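Long-range contacts in GlcNAc Inducible Gene 2, GIG2 (Candida albicans, PDB 6AKZ), which binds an iron(III) ion and is probably an oxygenase of the DUF1479 family, which belongs to the cupin clan: residues Phe19-Gln24 and Asp306-Phe312; Val35-Trp39 and Leu287-Phe291; Ser197-Trp201 and Phe312-Pro317; Trp218-Phe224 and Leu278-Ala283. One frame throughout, in Å; residues are numbered along the deposited sequence.

Interaction 1 (Phe19-Gln24 and Asp306-Phe312); sequences FTGIKQ and DLITPKF
Lys23 reaches from helix 18-26 into the loop 306-312, where its ammonium group meets several oxygens. Lys23 NZ forms a salt bridge with Asp306 OD2 at 2.8 Å. Lys23 NZ also donates to Thr309 O at 2.9 Å, in the carbonyl plane and with a C=O...N angle of 159°. A longer bond goes to Asp306 O, which is approached from above its carbonyl plane. Pro289 O, outside the two segments, is a further acceptor. The chain is extended beyond CG, and this carries NZ well clear of the helix. Lys23 CG passes Phe312 CZ at 3.6 Å.

The helix makes two more polar contacts. Thr20 OG1 points at Ile308 O, but so closely that the details of this bond are doubtful. Gln24 NE2 gives a weak bond to Leu307 O. Apolar packing follows at the other end of the loop. Phe19 CB lies 3.7 Å from Phe312 CE1 and 3.8 Å from Pro310 CB, and the two phenyl rings meet at 59°.

Asp306 is held by the loop. Its OD1 accepts from the backbone N of Ile308 and of Thr309, an Asx turn and an Asx motif. Thr309 OG1 donates to Asp306 OD2 at 2.7 Å, on its syn lone pair. Trp292 NE1 is hydrogen-bonded to the same oxygen. Pro310 then turns the chain as the centre of an inverse gamma turn.

These bonds hold the carboxylate in place for the lysine. One carboxylate and three carbonyl oxygens around NZ probably favour the charged ammonium. The contact fastens the N-terminal helix to the loop through a buried lysine.

Interaction 2 (Val35-Trp39 and Leu287-Phe291); sequences VTASW and LRPFF
Segment 35-39 of helix 32-56 faces the irregular turn 287-291 at the end of helix 278-287; the nearest CA atoms, those of Trp39 and Leu287, are 7.6 Å apart. No hydrogen bond joins the two. Trp39 and Phe291 carry the contact. Their rings form an offset stack, with the five-membered ring centroid 4.2 Å from the phenyl centroid and the planes at 15°.

Each residue also places its CB over the other's ring. Phe291 CB sits over the six-membered ring of Trp39, 3.5 Å from its centroid. Trp39 CB lies 4.0 Å from the centroid of the Phe291 ring. Both are CH-pi contacts. Trp39 CG is anti to the backbone N (chi1 173°), which swings the indole out over the turn.

Leu287 CB packs against Trp39 CE3 at 3.7 Å. Leu287 CD2 meets Val35 CG1 at 3.9 Å. Val35 CG1 also lies at the edge of the Phe291 ring. Thr36 OG1, hydrogen-bonded to Val32 O of its own helix, lies in that ring's plane. Arg288 passes beside the indole, with CD 3.9 Å from Trp39 CH2. Its guanidinium bonds to Phe327 O and Asp294.

Tyr303 and Tyr284 bring two further rings to Trp39. The contact is buried, and its cohesion is probably mainly hydrophobic and dispersive. Overlapping ring faces and CB atoms join helix 32-56 to the turn without direct polar bonds.

Interaction 3 (Ser197-Trp201 and Phe312-Pro317); sequences SIERW and FPGTVP
One face of the Trp201 indole receives the edge of the Phe312 ring. The pair is T-shaped: the five-membered ring and phenyl centroids are 5.0 Å apart and the planes stand at 68°. Phe312 CE2 makes the closest approach, 3.5 Å from Trp201 CG. Trp201 CD1 in turn lies in the plane of the phenyl ring, at its edge. The indole edge faces carbonyls of its own segment, Ser197 O and Ile198 O. Its NE1 bonds to Met286 O.

Ile198 fills the angle beside these rings. With CG1 anti to the backbone N (chi1 -165°), its CD1 methyl meets Phe312 CB at 3.5 Å and Thr315 CG2 at 3.7 Å. CG2 of Ile198 points instead to Pro317 CB, at 4.0 Å. Thr315 CG2 also touches Trp201 CZ3, at 3.7 Å.

A single hydrogen bond crosses the contact, from the backbone N of Val316 to Ser197 OG, at 2.8 Å and nearly straight (167°). The loop is folded by a type II turn from Phe312 to Thr315, with Gly314 at positive phi. Phe312 O accepts from both N and OG1 of Thr315.

Ser197 lies about 9 Å, side chain to side chain, from the iron ligands His192 and Asp194. The contact joins the chain a few residues after these two ligands to the loop before strand 322-323. The buried Ser197 hydroxyl accepts from Val316 N and also bonds to Gln321 O. It ties two points of that loop together, within packing otherwise made of rings and methyls.

Interaction 4 (Trp218-Phe224 and Leu278-Ala283); sequences WENWDAF and LKLSMA
This contact packs the first turns of helix 278-287 against the loop that follows helix 211-214, near the iron site but outside it. Trp218 and Trp221 flank Lys279. Trp218 CB lies 3.6 Å from Ala283 CB. Trp218 CZ3 lies 3.5 Å from Leu280 CD2. The indole NE1 of Trp218 bonds to Ser38 O of helix 32-56. Trp221 sets CH2 against Met282 CG at 3.8 Å, and its NE1 bonds to Val209 O.

Lys279 reaches across to the loop backbone. Its chain bends at chi3 (-77°), bringing Lys279 CE to 3.3 Å from Trp221 O and Lys279 NZ to 2.9 Å from Glu219 O. That hydrogen bond is tilted from the carbonyl plane. Glu219 turns its carboxylate elsewhere, over a face of the Trp218 ring, and forms a salt bridge with Arg41.

At the helix start, Leu278 CD2 is tight against Ala223 CB at 3.5 Å. It also touches Phe224 CZ. An Asx turn, Phe224 N to Asp222 OD1, shapes the loop there.

Leu278 is about 10 Å, side chain to side chain, from the iron ligand His355. The arrangement is helix-against-loop packing around a metal site of two histidines and an aspartate, consistent with the cupin-clan assignment.

How the interactions relate
Interactions 2, 3 and 4 are buried in the core, while interaction 1 is partly exposed and reaches the surface. Interaction 1 is the most polar, with a salt bridge; interaction 2 has no hydrogen bond across it; interactions 3 and 4 each have one beside apolar packing. Interactions 1 and 3 share Phe312, and Phe19 packs on Ile198 between them. Interactions 1 and 2 hold consecutive N-terminal helices to the chain after helix 278-287. Interaction 4 uses the start of that helix, interaction 2 its end. Interaction 2 touches both interaction 1 and interaction 4 through polar contacts. Interactions 3 and 4 come nearest the iron; 1 and 2 lie further out.

Interaction 1 (Phe19-Gln24 and Asp306-Phe312)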
# COMPACT_ATOMS: atom_id res chain seq x y z
N PHE A 19 -18.64 -18.34 3.42
CA PHE A 19 -18.42 -16.94 3.82
C PHE A 19 -19.39 -16.48 4.87
O PHE A 19 -19.16 -15.51 5.61
CB PHE A 19 -18.31 -16.06 2.57
CG PHE A 19 -16.97 -16.22 1.85
CD1 PHE A 19 -15.83 -15.56 2.34
CD2 PHE A 19 -16.83 -17.04 0.76
CE1 PHE A 19 -14.59 -15.77 1.74
CE2 PHE A 19 -15.61 -17.23 0.13
CZ PHE A 19 -14.49 -16.56 0.61
N THR A 20 -20.51 -17.20 4.99
CA THR A 20 -21.42 -16.95 6.09
C THR A 20 -20.80 -17.20 7.46
O THR A 20 -21.04 -16.45 8.42
CB THR A 20 -22.73 -17.75 5.86
OG1 THR A 20 -23.32 -17.24 4.64
CG2 THR A 20 -23.66 -17.62 7.04
N GLY A 21 -19.99 -18.25 7.55
CA GLY A 21 -19.33 -18.61 8.79
C GLY A 21 -18.20 -17.64 9.10
O GLY A 21 -17.97 -17.37 10.24
N ILE A 22 -17.60 -17.07 8.04
CA ILE A 22 -16.67 -15.91 8.18
C ILE A 22 -17.40 -14.74 8.89
O ILE A 22 -16.92 -14.19 9.86
CB ILE A 22 -16.12 -15.41 6.85
CG1 ILE A 22 -15.44 -16.51 6.00
CG2 ILE A 22 -15.19 -14.22 7.07
CD1 ILE A 22 -14.26 -17.19 6.60
N LYS A 23 -18.60 -14.39 8.44
CA LYS A 23 -19.32 -13.33 9.10
C LYS A 23 -19.60 -13.64 10.55
O LYS A 23 -19.47 -12.79 11.42
CB LYS A 23 -20.64 -13.01 8.37
CG LYS A 23 -20.51 -12.49 6.96
CD LYS A 23 -21.88 -12.07 6.45
CE LYS A 23 -21.79 -11.19 5.23
NZ LYS A 23 -23.18 -10.63 4.94
N GLN A 24 -19.96 -14.88 10.86
CA GLN A 24 -20.23 -15.20 12.26
C GLN A 24 -18.99 -15.32 13.11
O GLN A 24 -19.09 -15.06 14.30
CB GLN A 24 -21.18 -16.38 12.41
CG GLN A 24 -22.60 -15.99 12.00
CD GLN A 24 -23.33 -17.08 11.26
OE1 GLN A 24 -22.89 -18.24 11.20
NE2 GLN A 24 -24.46 -16.72 10.67
N ASP A 306 -26.86 -7.90 8.50
CA ASP A 306 -26.98 -9.12 7.75
C ASP A 306 -25.82 -10.04 8.16
O ASP A 306 -24.68 -9.89 7.67
CB ASP A 306 -26.88 -8.88 6.23
CG ASP A 306 -26.65 -10.20 5.43
OD1 ASP A 306 -27.15 -11.25 5.88
OD2 ASP A 306 -25.93 -10.21 4.40
N LEU A 307 -26.12 -11.03 9.02
CA LEU A 307 -25.12 -11.97 9.44
C LEU A 307 -25.18 -13.29 8.72
O LEU A 307 -24.43 -14.19 9.07
CB LEU A 307 -25.20 -12.16 10.94
CG LEU A 307 -24.74 -10.92 11.71
CD1 LEU A 307 -25.31 -10.98 13.11
CD2 LEU A 307 -23.22 -10.74 11.83
N ILE A 308 -25.98 -13.37 7.66
CA ILE A 308 -26.28 -14.65 7.03
C ILE A 308 -25.78 -14.77 5.60
O ILE A 308 -25.09 -15.73 5.32
CB ILE A 308 -27.81 -14.99 7.05
CG1 ILE A 308 -28.42 -14.79 8.45
CG2 ILE A 308 -28.05 -16.40 6.55
CD1 ILE A 308 -27.72 -15.52 9.59
N THR A 309 -26.12 -13.86 4.68
CA THR A 309 -25.75 -14.12 3.24
C THR A 309 -24.23 -14.06 3.10
O THR A 309 -23.63 -13.17 3.70
CB THR A 309 -26.29 -13.05 2.26
OG1 THR A 309 -25.46 -11.87 2.36
CG2 THR A 309 -27.77 -12.71 2.55
N PRO A 310 -23.62 -14.89 2.25
CA PRO A 310 -22.19 -14.83 2.01
C PRO A 310 -21.83 -13.71 1.01
O PRO A 310 -21.13 -13.95 0.04
CB PRO A 310 -21.91 -16.20 1.42
CG PRO A 310 -23.11 -16.43 0.56
CD PRO A 310 -24.26 -15.90 1.37
N LYS A 311 -22.31 -12.50 1.24
CA LYS A 311 -22.04 -11.38 0.32
C LYS A 311 -20.87 -10.59 0.91
O LYS A 311 -20.94 -10.13 2.04
CB LYS A 311 -23.27 -10.48 0.15
CG LYS A 311 -24.36 -11.20 -0.68
CD LYS A 311 -25.53 -10.30 -0.96
CE LYS A 311 -26.70 -11.10 -1.49
NZ LYS A 311 -26.38 -11.85 -2.73
N PHE A 312 -19.82 -10.50 0.11
CA PHE A 312 -18.64 -9.66 0.38
C PHE A 312 -18.45 -8.79 -0.86
O PHE A 312 -17.75 -9.16 -1.82
CB PHE A 312 -17.45 -10.54 0.73
CG PHE A 312 -17.49 -11.02 2.12
CD1 PHE A 312 -18.22 -12.18 2.47
CD2 PHE A 312 -16.90 -10.29 3.13
CE1 PHE A 312 -18.31 -12.58 3.79
CE2 PHE A 312 -16.99 -10.70 4.46
CZ PHE A 312 -17.72 -11.85 4.79

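Interaction 2 (Val35-Trp39 and Leu287-Phe291)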
# COMPACT_ATOMS: atom_id res chain seq x y z
N VAL A 35 -22.55 -2.92 17.20
CA VAL A 35 -22.08 -2.78 15.82
C VAL A 35 -23.10 -2.00 14.96
O VAL A 35 -22.76 -1.02 14.30
CB VAL A 35 -21.76 -4.11 15.15
CG1 VAL A 35 -21.40 -3.83 13.70
CG2 VAL A 35 -20.59 -4.82 15.89
N THR A 36 -24.37 -2.45 14.98
CA THR A 36 -25.45 -1.70 14.38
C THR A 36 -25.50 -0.24 14.81
O THR A 36 -25.60 0.61 13.94
CB THR A 36 -26.78 -2.40 14.69
OG1 THR A 36 -26.67 -3.76 14.24
CG2 THR A 36 -27.94 -1.68 13.96
N ALA A 37 -25.41 0.09 16.09
CA ALA A 37 -25.41 1.49 16.47
C ALA A 37 -24.23 2.22 15.86
O ALA A 37 -24.39 3.36 15.41
CB ALA A 37 -25.40 1.68 17.95
N SER A 38 -23.09 1.52 15.81
CA SER A 38 -21.83 2.12 15.35
C SER A 38 -21.90 2.45 13.83
O SER A 38 -21.30 3.44 13.40
CB SER A 38 -20.64 1.20 15.67
OG SER A 38 -20.49 0.15 14.72
N TRP A 39 -22.56 1.59 13.07
CA TRP A 39 -22.81 1.77 11.65
C TRP A 39 -23.66 2.99 11.36
O TRP A 39 -23.40 3.75 10.43
CB TRP A 39 -23.50 0.55 11.05
CG TRP A 39 -23.94 0.75 9.57
CD1 TRP A 39 -25.19 1.11 9.11
CD2 TRP A 39 -23.11 0.62 8.39
NE1 TRP A 39 -25.20 1.16 7.72
CE2 TRP A 39 -23.93 0.90 7.26
CE3 TRP A 39 -21.76 0.34 8.18
CZ2 TRP A 39 -23.44 0.85 5.96
CZ3 TRP A 39 -21.30 0.25 6.86
CH2 TRP A 39 -22.12 0.52 5.78
N LEU A 287 -17.37 -3.02 7.50
CA LEU A 287 -18.75 -3.33 7.84
C LEU A 287 -19.71 -3.46 6.69
O LEU A 287 -20.83 -3.98 6.88
CB LEU A 287 -19.30 -2.28 8.82
CG LEU A 287 -18.62 -2.20 10.19
CD1 LEU A 287 -19.18 -1.10 11.05
CD2 LEU A 287 -18.71 -3.48 10.95
N ARG A 288 -19.35 -3.02 5.51
CA ARG A 288 -20.26 -3.09 4.36
C ARG A 288 -20.88 -4.50 4.03
O ARG A 288 -22.07 -4.53 3.68
CB ARG A 288 -19.67 -2.46 3.13
CG ARG A 288 -20.66 -2.23 2.00
CD ARG A 288 -21.78 -1.29 2.31
NE ARG A 288 -22.55 -1.00 1.07
CZ ARG A 288 -23.72 -0.38 1.03
NH1 ARG A 288 -24.31 -0.02 2.14
NH2 ARG A 288 -24.27 -0.11 -0.18
N PRO A 289 -20.13 -5.61 4.17
CA PRO A 289 -20.74 -6.93 3.97
C PRO A 289 -21.87 -7.23 4.91
O PRO A 289 -22.73 -8.02 4.55
CB PRO A 289 -19.57 -7.92 4.11
CG PRO A 289 -18.35 -7.08 3.83
CD PRO A 289 -18.67 -5.74 4.43
N PHE A 290 -21.90 -6.58 6.08
CA PHE A 290 -22.94 -6.73 7.05
C PHE A 290 -24.10 -5.72 6.87
O PHE A 290 -25.20 -5.92 7.47
CB PHE A 290 -22.40 -6.56 8.46
CG PHE A 290 -21.26 -7.51 8.78
CD1 PHE A 290 -19.93 -7.19 8.47
CD2 PHE A 290 -21.52 -8.72 9.32
CE1 PHE A 290 -18.92 -8.08 8.72
CE2 PHE A 290 -20.49 -9.61 9.59
CZ PHE A 290 -19.18 -9.28 9.31
N PHE A 291 -23.84 -4.62 6.15
CA PHE A 291 -24.84 -3.56 5.97
C PHE A 291 -24.91 -3.13 4.54
O PHE A 291 -24.78 -1.93 4.25
CB PHE A 291 -24.50 -2.39 6.88
CG PHE A 291 -24.50 -2.73 8.35
CD1 PHE A 291 -25.69 -2.86 9.06
CD2 PHE A 291 -23.33 -2.92 9.03
CE1 PHE A 291 -25.70 -3.14 10.41
CE2 PHE A 291 -23.32 -3.20 10.39
CZ PHE A 291 -24.52 -3.33 11.09

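Interaction 3 (Ser197-Trp201 and Phe312-Pro317)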
# COMPACT_ATOMS: atom_id res chain seq x y z
N SER A 197 -8.06 -8.79 -1.93
CA SER A 197 -9.53 -8.64 -2.14
C SER A 197 -10.34 -9.03 -0.92
O SER A 197 -11.02 -8.20 -0.32
CB SER A 197 -9.92 -9.44 -3.41
OG SER A 197 -11.15 -9.02 -3.96
N ILE A 198 -10.25 -10.29 -0.49
CA ILE A 198 -11.10 -10.84 0.58
C ILE A 198 -10.36 -11.05 1.95
O ILE A 198 -11.01 -11.17 2.95
CB ILE A 198 -11.76 -12.20 0.14
CG1 ILE A 198 -12.92 -12.65 1.03
CG2 ILE A 198 -10.73 -13.34 0.18
CD1 ILE A 198 -14.18 -11.86 0.99
N GLU A 199 -9.03 -11.13 1.91
CA GLU A 199 -8.21 -11.39 3.10
C GLU A 199 -8.48 -10.60 4.39
O GLU A 199 -8.36 -11.14 5.48
CB GLU A 199 -6.72 -11.26 2.74
CG GLU A 199 -6.13 -12.51 2.10
CD GLU A 199 -6.64 -12.74 0.69
OE1 GLU A 199 -7.42 -11.89 0.19
OE2 GLU A 199 -6.27 -13.76 0.07
N ARG A 200 -8.83 -9.32 4.26
CA ARG A 200 -9.06 -8.47 5.43
C ARG A 200 -10.13 -9.08 6.33
O ARG A 200 -10.08 -8.89 7.46
CB ARG A 200 -9.46 -7.07 5.04
CG ARG A 200 -8.35 -6.30 4.33
CD ARG A 200 -8.72 -4.84 4.08
NE ARG A 200 -7.69 -4.00 3.52
CZ ARG A 200 -7.23 -4.04 2.29
NH1 ARG A 200 -7.66 -4.90 1.42
NH2 ARG A 200 -6.29 -3.20 1.91
N TRP A 201 -11.09 -9.74 5.73
CA TRP A 201 -12.11 -10.48 6.40
C TRP A 201 -11.77 -11.94 6.65
O TRP A 201 -11.95 -12.40 7.80
CB TRP A 201 -13.38 -10.41 5.60
CG TRP A 201 -14.01 -9.06 5.44
CD1 TRP A 201 -14.81 -8.42 6.32
CD2 TRP A 201 -13.89 -8.23 4.31
NE1 TRP A 201 -15.23 -7.22 5.78
CE2 TRP A 201 -14.69 -7.11 4.53
CE3 TRP A 201 -13.24 -8.36 3.09
CZ2 TRP A 201 -14.80 -6.09 3.59
CZ3 TRP A 201 -13.40 -7.39 2.15
CH2 TRP A 201 -14.15 -6.28 2.41
N PHE A 312 -19.82 -10.50 0.11
CA PHE A 312 -18.64 -9.66 0.38
C PHE A 312 -18.45 -8.79 -0.86
O PHE A 312 -17.75 -9.16 -1.82
CB PHE A 312 -17.45 -10.54 0.73
CG PHE A 312 -17.49 -11.02 2.12
CD1 PHE A 312 -18.22 -12.18 2.47
CD2 PHE A 312 -16.90 -10.29 3.13
CE1 PHE A 312 -18.31 -12.58 3.79
CE2 PHE A 312 -16.99 -10.70 4.46
CZ PHE A 312 -17.72 -11.85 4.79
N PRO A 313 -19.21 -7.70 -0.92
CA PRO A 313 -19.26 -6.95 -2.16
C PRO A 313 -17.92 -6.38 -2.63
O PRO A 313 -17.09 -5.98 -1.79
CB PRO A 313 -20.24 -5.83 -1.85
CG PRO A 313 -20.90 -6.14 -0.56
CD PRO A 313 -20.02 -7.11 0.16
N GLY A 314 -17.69 -6.44 -3.93
CA GLY A 314 -16.44 -5.97 -4.55
C GLY A 314 -15.26 -6.93 -4.46
O GLY A 314 -14.16 -6.59 -4.90
N THR A 315 -15.48 -8.14 -3.95
CA THR A 315 -14.39 -9.11 -3.74
C THR A 315 -14.39 -10.17 -4.79
O THR A 315 -15.47 -10.58 -5.25
CB THR A 315 -14.44 -9.82 -2.36
OG1 THR A 315 -15.60 -10.64 -2.27
CG2 THR A 315 -14.37 -8.85 -1.13
N VAL A 316 -13.19 -10.62 -5.14
CA VAL A 316 -12.98 -11.83 -5.95
C VAL A 316 -11.91 -12.60 -5.22
O VAL A 316 -10.72 -12.27 -5.35
CB VAL A 316 -12.54 -11.47 -7.37
CG1 VAL A 316 -12.28 -12.71 -8.21
CG2 VAL A 316 -13.63 -10.62 -8.03
N PRO A 317 -12.32 -13.60 -4.38
CA PRO A 317 -11.31 -14.30 -3.63
C PRO A 317 -10.21 -14.84 -4.52
O PRO A 317 -10.51 -15.35 -5.58
CB PRO A 317 -12.09 -15.43 -2.97
CG PRO A 317 -13.43 -14.84 -2.76
CD PRO A 317 -13.66 -14.05 -4.00

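Interaction 4 (Trp218-Phe224 and Leu278-Ala283)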
# COMPACT_ATOMS: atom_id res chain seq x y z
N TRP A 218 -15.42 1.43 15.97
CA TRP A 218 -14.64 2.01 14.87
C TRP A 218 -13.92 3.27 15.23
O TRP A 218 -12.80 3.52 14.74
CB TRP A 218 -15.46 2.17 13.58
CG TRP A 218 -16.52 3.18 13.62
CD1 TRP A 218 -17.89 2.94 13.80
CD2 TRP A 218 -16.38 4.59 13.48
NE1 TRP A 218 -18.58 4.11 13.81
CE2 TRP A 218 -17.69 5.15 13.59
CE3 TRP A 218 -15.30 5.46 13.26
CZ2 TRP A 218 -17.93 6.49 13.49
CZ3 TRP A 218 -15.55 6.80 13.15
CH2 TRP A 218 -16.85 7.32 13.23
N GLU A 219 -14.46 4.08 16.14
CA GLU A 219 -13.86 5.35 16.45
C GLU A 219 -12.48 5.19 17.03
O GLU A 219 -11.66 6.12 16.93
CB GLU A 219 -14.70 6.14 17.47
CG GLU A 219 -15.98 6.70 16.92
CD GLU A 219 -17.19 5.74 17.05
OE1 GLU A 219 -17.04 4.49 17.32
OE2 GLU A 219 -18.30 6.29 16.83
N ASN A 220 -12.22 4.06 17.64
CA ASN A 220 -10.92 3.82 18.21
C ASN A 220 -9.97 2.95 17.35
O ASN A 220 -8.91 2.51 17.86
CB ASN A 220 -11.12 3.25 19.59
CG ASN A 220 -11.57 4.33 20.53
OD1 ASN A 220 -10.92 5.37 20.69
ND2 ASN A 220 -12.69 4.13 21.09
N TRP A 221 -10.36 2.65 16.12
CA TRP A 221 -9.45 1.92 15.19
C TRP A 221 -8.20 2.77 14.89
O TRP A 221 -8.33 3.94 14.53
CB TRP A 221 -10.16 1.54 13.91
CG TRP A 221 -9.34 0.67 13.04
CD1 TRP A 221 -8.84 -0.56 13.34
CD2 TRP A 221 -8.80 1.02 11.75
NE1 TRP A 221 -8.04 -1.00 12.32
CE2 TRP A 221 -8.01 -0.04 11.33
CE3 TRP A 221 -8.90 2.15 10.93
CZ2 TRP A 221 -7.37 -0.05 10.08
CZ3 TRP A 221 -8.20 2.17 9.73
CH2 TRP A 221 -7.49 1.06 9.29
N ASP A 222 -7.05 2.15 15.05
CA ASP A 222 -5.74 2.77 14.88
C ASP A 222 -5.13 2.04 13.67
O ASP A 222 -4.61 0.93 13.77
CB ASP A 222 -4.87 2.59 16.12
CG ASP A 222 -3.61 3.45 16.06
OD1 ASP A 222 -3.19 3.80 14.94
OD2 ASP A 222 -3.09 3.74 17.15
N ALA A 223 -5.08 2.77 12.57
CA ALA A 223 -4.45 2.26 11.30
C ALA A 223 -2.94 2.10 11.29
O ALA A 223 -2.37 1.52 10.34
CB ALA A 223 -4.85 3.21 10.17
N PHE A 224 -2.32 2.55 12.34
CA PHE A 224 -0.87 2.63 12.43
C PHE A 224 -0.26 1.63 13.35
O PHE A 224 0.96 1.59 13.42
CB PHE A 224 -0.41 4.05 12.68
CG PHE A 224 -0.80 4.95 11.58
CD1 PHE A 224 0.02 5.09 10.46
CD2 PHE A 224 -2.06 5.55 11.56
CE1 PHE A 224 -0.37 5.87 9.39
CE2 PHE A 224 -2.45 6.33 10.49
CZ PHE A 224 -1.61 6.46 9.38
N LEU A 278 -9.00 7.96 6.34
CA LEU A 278 -8.57 6.58 6.47
C LEU A 278 -9.51 5.77 7.37
O LEU A 278 -9.97 4.68 6.98
CB LEU A 278 -7.09 6.55 6.96
CG LEU A 278 -6.45 5.23 7.19
CD1 LEU A 278 -6.49 4.37 5.94
CD2 LEU A 278 -4.96 5.52 7.58
N LYS A 279 -9.77 6.27 8.58
CA LYS A 279 -10.59 5.61 9.53
C LYS A 279 -12.01 5.46 9.05
O LYS A 279 -12.56 4.35 9.16
CB LYS A 279 -10.59 6.30 10.89
CG LYS A 279 -11.24 5.56 12.03
CD LYS A 279 -11.38 6.50 13.23
CE LYS A 279 -10.09 6.69 13.97
NZ LYS A 279 -10.25 7.74 15.00
N LEU A 280 -12.64 6.52 8.58
CA LEU A 280 -14.03 6.38 8.11
C LEU A 280 -14.13 5.43 6.95
O LEU A 280 -15.10 4.64 6.84
CB LEU A 280 -14.62 7.75 7.75
CG LEU A 280 -14.85 8.70 8.87
CD1 LEU A 280 -15.45 9.99 8.39
CD2 LEU A 280 -15.69 8.11 9.96
N SER A 281 -13.17 5.51 6.03
CA SER A 281 -13.12 4.58 4.92
C SER A 281 -13.15 3.09 5.34
O SER A 281 -13.93 2.31 4.82
CB SER A 281 -11.95 4.85 3.99
OG SER A 281 -12.12 6.03 3.19
N MET A 282 -12.24 2.71 6.20
CA MET A 282 -12.15 1.33 6.59
C MET A 282 -13.29 0.86 7.52
O MET A 282 -13.66 -0.28 7.50
CB MET A 282 -10.77 0.99 7.16
CG MET A 282 -9.63 1.06 6.15
SD MET A 282 -9.93 0.13 4.64
CE MET A 282 -10.17 -1.54 5.22
N ALA A 283 -13.84 1.75 8.30
CA ALA A 283 -15.01 1.40 9.13
C ALA A 283 -16.10 1.04 8.14
O ALA A 283 -16.78 0.06 8.31
CB ALA A 283 -15.39 2.57 10.02